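Local coordinates for dimethyl-sulfide monooxygenase (Hyphomicrobium sulfonivorans, PDB 6AK1), which uses FMN, NADH and oxygen to oxidise dimethyl sulfide to methanethiol and formaldehyde, the first step in its degradation, at residues A[96-109]-A[129-143]. Residues are numbered along the deposited sequence; the frame is centred on the assembly and turned at random.
Sequences TEHVGFGVTAAITF and RVAWNVVSSYLNSAA
Arg129 NH1 is gripped twice by the loop before strand 100-106: it gives a nearly straight hydrogen bond (178°) to Thr96 OG1 at 3.0 Å, in the guanidinium plane, and a more bent one to a lone pair of Val99 O. Thr96 OG1 is also hydrogen-bonded to Met92 O. A bend at chi3 (-78°) turns the guanidinium in between Glu97 O over one face and Phe101 CE2 over the opposite one, while NE bonds to Thr126 O and NH2 to Ala93 O. Were this side chain cut back to an alanine, Val99 O would probably lose its side-chain donor and a gap would open beside the Phe101 ring. Onward, strands 100-106 and 130-135 run parallel, with backbone bonds alternating from Phe101 N to Arg129 O (2.8 Å) as far as Ala105 N to Asn133 O; after a missed step Ile107 N bonds to Val135 O (3.1 Å). At the break Trp132 NE1 reaches across to Ala105 O of the neighbouring strand at 3.1 Å, close to the indole plane, and Ile107 CG2 abuts the ring edge at CZ2; Leu115 and Leu119 of helix 112-126 also pack on this indole. On the other face of the sheet, Asn133 ND2 donates to Thr104 OG1 at 2.8 Å, and that hydroxyl also bonds to Ile56 O. Beyond the strands, Phe109 CZ rests on Ala142 CB. With helix 112-126 between them, the two strands form a parallel beta-alpha-beta unit of the luciferase-like TIM barrel, whose Thr104 probably helps bind FMN.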
loop_
_atom_site.group_PDB
_atom_site.type_symbol
_atom_site.label_atom_id
_atom_site.label_comp_id
_atom_site.label_asym_id
_atom_site.label_seq_id
_atom_site.Cartn_x
_atom_site.Cartn_y
_atom_site.Cartn_z
ATOM N N THR A 96 -9.786 -15.169 -8.866
ATOM C CA THR A 96 -8.899 -15.604 -7.800
ATOM C C THR A 96 -9.743 -16.019 -6.610
ATOM O O THR A 96 -10.924 -15.693 -6.506
ATOM C CB THR A 96 -7.916 -14.508 -7.370
ATOM O OG1 THR A 96 -8.640 -13.296 -7.113
ATOM C CG2 THR A 96 -6.825 -14.253 -8.441
ATOM N N GLU A 97 -9.100 -16.689 -5.679
ATOM C CA GLU A 97 -9.763 -17.174 -4.487
ATOM C C GLU A 97 -9.186 -16.602 -3.197
ATOM O O GLU A 97 -9.938 -16.402 -2.244
ATOM C CB GLU A 97 -9.682 -18.707 -4.454
ATOM C CG GLU A 97 -10.548 -19.355 -3.399
ATOM C CD GLU A 97 -10.392 -20.864 -3.378
ATOM O OE1 GLU A 97 -10.979 -21.504 -2.478
ATOM O OE2 GLU A 97 -9.676 -21.400 -4.261
ATOM N N HIS A 98 -7.886 -16.286 -3.158
ATOM C CA HIS A 98 -7.191 -16.044 -1.897
ATOM C C HIS A 98 -6.320 -14.787 -1.861
ATOM O O HIS A 98 -6.154 -14.196 -0.789
ATOM C CB HIS A 98 -6.311 -17.251 -1.563
ATOM C CG HIS A 98 -7.079 -18.455 -1.118
ATOM N ND1 HIS A 98 -7.841 -18.469 0.031
ATOM C CD2 HIS A 98 -7.214 -19.684 -1.675
ATOM C CE1 HIS A 98 -8.417 -19.651 0.162
ATOM N NE2 HIS A 98 -8.055 -20.406 -0.863
ATOM N N VAL A 99 -5.719 -14.384 -2.989
ATOM C CA VAL A 99 -4.814 -13.240 -2.951
ATOM C C VAL A 99 -5.579 -11.995 -2.499
ATOM O O VAL A 99 -6.749 -11.792 -2.853
ATOM C CB VAL A 99 -4.128 -13.031 -4.317
ATOM C CG1 VAL A 99 -5.128 -12.596 -5.377
ATOM C CG2 VAL A 99 -3.006 -12.002 -4.213
ATOM N N GLY A 100 -4.929 -11.164 -1.674
ATOM C CA GLY A 100 -5.538 -9.924 -1.236
ATOM C C GLY A 100 -5.267 -8.772 -2.204
ATOM O O GLY A 100 -4.398 -8.850 -3.067
ATOM N N PHE A 101 -6.034 -7.689 -2.047
ATOM C CA PHE A 101 -5.880 -6.499 -2.881
ATOM C C PHE A 101 -5.739 -5.292 -1.967
ATOM O O PHE A 101 -6.685 -4.933 -1.261
ATOM C CB PHE A 101 -7.058 -6.333 -3.847
ATOM C CG PHE A 101 -7.299 -7.543 -4.688
ATOM C CD1 PHE A 101 -6.449 -7.838 -5.753
ATOM C CD2 PHE A 101 -8.336 -8.421 -4.390
ATOM C CE1 PHE A 101 -6.634 -8.971 -6.530
ATOM C CE2 PHE A 101 -8.529 -9.555 -5.162
ATOM C CZ PHE A 101 -7.671 -9.823 -6.253
ATOM N N GLY A 102 -4.550 -4.695 -1.963
ATOM C CA GLY A 102 -4.328 -3.457 -1.253
ATOM C C GLY A 102 -4.621 -2.292 -2.171
ATOM O O GLY A 102 -3.986 -2.142 -3.220
ATOM N N VAL A 103 -5.598 -1.470 -1.810
ATOM C CA VAL A 103 -6.040 -0.377 -2.656
ATOM C C VAL A 103 -5.678 0.924 -1.964
ATOM O O VAL A 103 -6.029 1.132 -0.800
ATOM C CB VAL A 103 -7.549 -0.468 -2.945
ATOM C CG1 VAL A 103 -7.953 0.612 -3.930
ATOM C CG2 VAL A 103 -7.875 -1.848 -3.500
ATOM N N THR A 104 -4.946 1.779 -2.662
ATOM C CA THR A 104 -4.559 3.069 -2.112
ATOM C C THR A 104 -5.691 4.068 -2.319
ATOM O O THR A 104 -6.257 4.147 -3.410
ATOM C CB THR A 104 -3.272 3.563 -2.789
ATOM O OG1 THR A 104 -2.217 2.646 -2.507
ATOM C CG2 THR A 104 -2.862 4.925 -2.272
ATOM N N ALA A 105 -6.027 4.824 -1.274
ATOM C CA ALA A 105 -7.001 5.905 -1.403
ATOM C C ALA A 105 -6.656 7.001 -0.405
ATOM O O ALA A 105 -6.482 6.730 0.785
ATOM C CB ALA A 105 -8.439 5.401 -1.191
ATOM N N ALA A 106 -6.551 8.229 -0.892
ATOM C CA ALA A 106 -6.178 9.339 -0.031
ATOM C C ALA A 106 -7.378 9.847 0.765
ATOM O O ALA A 106 -8.531 9.775 0.322
ATOM C CB ALA A 106 -5.564 10.478 -0.848
ATOM N N ILE A 107 -7.082 10.371 1.962
ATOM C CA ILE A 107 -8.091 10.990 2.816
ATOM C C ILE A 107 -8.155 12.495 2.616
ATOM O O ILE A 107 -8.985 13.168 3.245
ATOM C CB ILE A 107 -7.802 10.645 4.291
ATOM C CG1 ILE A 107 -6.542 11.373 4.777
ATOM C CG2 ILE A 107 -7.602 9.144 4.452
ATOM C CD1 ILE A 107 -6.133 11.009 6.207
ATOM N N THR A 108 -7.321 13.037 1.728
ATOM C CA THR A 108 -7.206 14.481 1.549
ATOM C C THR A 108 -8.403 15.064 0.802
ATOM O O THR A 108 -8.817 16.199 1.068
ATOM C CB THR A 108 -5.911 14.797 0.783
ATOM O OG1 THR A 108 -4.789 14.246 1.480
ATOM C CG2 THR A 108 -5.715 16.289 0.619
ATOM N N PHE A 109 -8.943 14.337 -0.169
ATOM C CA PHE A 109 -9.959 14.919 -1.032
ATOM C C PHE A 109 -11.324 14.267 -0.902
ATOM O O PHE A 109 -12.334 14.935 -1.142
ATOM C CB PHE A 109 -9.502 14.850 -2.499
ATOM C CG PHE A 109 -8.127 15.412 -2.727
ATOM C CD1 PHE A 109 -7.887 16.780 -2.577
ATOM C CD2 PHE A 109 -7.071 14.580 -3.076
ATOM C CE1 PHE A 109 -6.612 17.306 -2.782
ATOM C CE2 PHE A 109 -5.796 15.088 -3.283
ATOM C CZ PHE A 109 -5.561 16.453 -3.136
ATOM N N ARG A 129 -11.197 -9.580 1.088
ATOM C CA ARG A 129 -9.811 -9.662 0.651
ATOM C C ARG A 129 -9.226 -8.298 0.307
ATOM O O ARG A 129 -8.253 -8.223 -0.454
ATOM C CB ARG A 129 -9.687 -10.608 -0.543
ATOM C CG ARG A 129 -9.913 -12.075 -0.210
ATOM C CD ARG A 129 -9.566 -12.930 -1.411
ATOM N NE ARG A 129 -10.608 -12.917 -2.435
ATOM C CZ ARG A 129 -10.368 -13.006 -3.743
ATOM N NH1 ARG A 129 -9.111 -13.064 -4.187
ATOM N NH2 ARG A 129 -11.376 -13.009 -4.611
ATOM N N VAL A 130 -9.763 -7.218 0.867
ATOM C CA VAL A 130 -9.307 -5.876 0.537
ATOM C C VAL A 130 -8.489 -5.324 1.696
ATOM O O VAL A 130 -8.770 -5.592 2.873
ATOM C CB VAL A 130 -10.485 -4.941 0.184
ATOM C CG1 VAL A 130 -11.373 -4.707 1.395
ATOM C CG2 VAL A 130 -9.959 -3.606 -0.346
ATOM N N ALA A 131 -7.448 -4.588 1.351
ATOM C CA ALA A 131 -6.707 -3.766 2.286
ATOM C C ALA A 131 -6.775 -2.328 1.805
ATOM O O ALA A 131 -6.753 -2.069 0.598
ATOM C CB ALA A 131 -5.252 -4.219 2.404
ATOM N N TRP A 132 -6.872 -1.402 2.747
ATOM C CA TRP A 132 -6.924 0.023 2.451
ATOM C C TRP A 132 -5.561 0.615 2.781
ATOM O O TRP A 132 -5.163 0.656 3.949
ATOM C CB TRP A 132 -8.028 0.718 3.255
ATOM C CG TRP A 132 -8.015 2.215 3.097
ATOM C CD1 TRP A 132 -7.521 2.926 2.035
ATOM C CD2 TRP A 132 -8.509 3.186 4.029
ATOM N NE1 TRP A 132 -7.692 4.268 2.242
ATOM C CE2 TRP A 132 -8.300 4.459 3.456
ATOM C CE3 TRP A 132 -9.124 3.103 5.288
ATOM C CZ2 TRP A 132 -8.664 5.640 4.102
ATOM C CZ3 TRP A 132 -9.498 4.279 5.925
ATOM C CH2 TRP A 132 -9.269 5.530 5.332
ATOM N N ASN A 133 -4.856 1.089 1.766
ATOM C CA ASN A 133 -3.598 1.799 1.985
ATOM C C ASN A 133 -3.919 3.275 2.189
ATOM O O ASN A 133 -4.211 3.998 1.234
ATOM C CB ASN A 133 -2.644 1.574 0.820
ATOM C CG ASN A 133 -1.345 2.350 0.980
ATOM O OD1 ASN A 133 -0.713 2.309 2.034
ATOM N ND2 ASN A 133 -0.961 3.085 -0.057
ATOM N N VAL A 134 -3.846 3.715 3.444
ATOM C CA VAL A 134 -4.230 5.056 3.869
ATOM C C VAL A 134 -3.107 6.042 3.551
ATOM O O VAL A 134 -2.038 5.989 4.160
ATOM C CB VAL A 134 -4.552 5.063 5.369
ATOM C CG1 VAL A 134 -5.077 6.415 5.808
ATOM C CG2 VAL A 134 -5.510 3.941 5.691
ATOM N N VAL A 135 -3.358 6.985 2.645
ATOM C CA VAL A 135 -2.345 7.969 2.302
ATOM C C VAL A 135 -2.918 9.370 2.477
ATOM O O VAL A 135 -4.137 9.578 2.524
ATOM C CB VAL A 135 -1.783 7.775 0.869
ATOM C CG1 VAL A 135 -1.341 6.336 0.647
ATOM C CG2 VAL A 135 -2.790 8.180 -0.185
ATOM N N SER A 136 -2.002 10.335 2.612
ATOM C CA SER A 136 -2.301 11.766 2.594
ATOM C C SER A 136 -1.596 12.369 1.382
ATOM O O SER A 136 -0.374 12.570 1.407
ATOM C CB SER A 136 -1.854 12.453 3.886
ATOM O OG SER A 136 -2.215 11.695 5.039
ATOM N N SER A 137 -2.364 12.650 0.322
ATOM C CA SER A 137 -1.806 13.131 -0.939
ATOM C C SER A 137 -0.901 14.338 -0.727
ATOM O O SER A 137 -1.192 15.223 0.084
ATOM C CB SER A 137 -2.935 13.503 -1.908
ATOM O OG SER A 137 -2.451 14.346 -2.950
ATOM N N TYR A 138 0.190 14.389 -1.484
ATOM C CA TYR A 138 1.138 15.482 -1.326
ATOM C C TYR A 138 1.559 16.157 -2.615
ATOM O O TYR A 138 2.056 17.288 -2.542
ATOM C CB TYR A 138 2.401 15.003 -0.589
ATOM C CG TYR A 138 3.282 14.065 -1.382
ATOM C CD1 TYR A 138 2.947 12.723 -1.527
ATOM C CD2 TYR A 138 4.462 14.521 -1.976
ATOM C CE1 TYR A 138 3.753 11.861 -2.256
ATOM C CE2 TYR A 138 5.275 13.664 -2.711
ATOM C CZ TYR A 138 4.917 12.335 -2.841
ATOM O OH TYR A 138 5.718 11.476 -3.558
ATOM N N LEU A 139 1.380 15.537 -3.782
ATOM C CA LEU A 139 1.867 16.163 -5.006
ATOM C C LEU A 139 1.030 17.399 -5.338
ATOM O O LEU A 139 -0.203 17.381 -5.265
ATOM C CB LEU A 139 1.875 15.163 -6.167
ATOM C CG LEU A 139 2.929 14.052 -6.049
ATOM C CD1 LEU A 139 2.759 13.054 -7.168
ATOM C CD2 LEU A 139 4.357 14.611 -6.045
ATOM N N ASN A 140 1.728 18.475 -5.710
ATOM C CA ASN A 140 1.164 19.824 -5.653
ATOM C C ASN A 140 0.034 20.027 -6.660
ATOM O O ASN A 140 -0.924 20.751 -6.378
ATOM C CB ASN A 140 2.293 20.840 -5.868
ATOM C CG ASN A 140 1.810 22.287 -5.912
ATOM O OD1 ASN A 140 2.074 23.009 -6.884
ATOM N ND2 ASN A 140 1.115 22.724 -4.856
ATOM N N SER A 141 0.131 19.423 -7.848
ATOM C CA SER A 141 -0.907 19.640 -8.850
ATOM C C SER A 141 -2.239 19.011 -8.448
ATOM O O SER A 141 -3.288 19.409 -8.975
ATOM C CB SER A 141 -0.455 19.099 -10.210
ATOM O OG SER A 141 -0.395 17.683 -10.188
ATOM N N ALA A 142 -2.226 18.034 -7.541
ATOM C CA ALA A 142 -3.479 17.493 -7.026
ATOM C C ALA A 142 -4.266 18.564 -6.281
ATOM O O ALA A 142 -5.457 18.766 -6.536
ATOM C CB ALA A 142 -3.197 16.297 -6.117
ATOM N N ALA A 143 -3.606 19.271 -5.359
ATOM C CA ALA A 143 -4.258 20.371 -4.653
ATOM C C ALA A 143 -4.781 21.420 -5.628
ATOM O O ALA A 143 -5.911 21.899 -5.482
ATOM C CB ALA A 143 -3.295 21.006 -3.645
#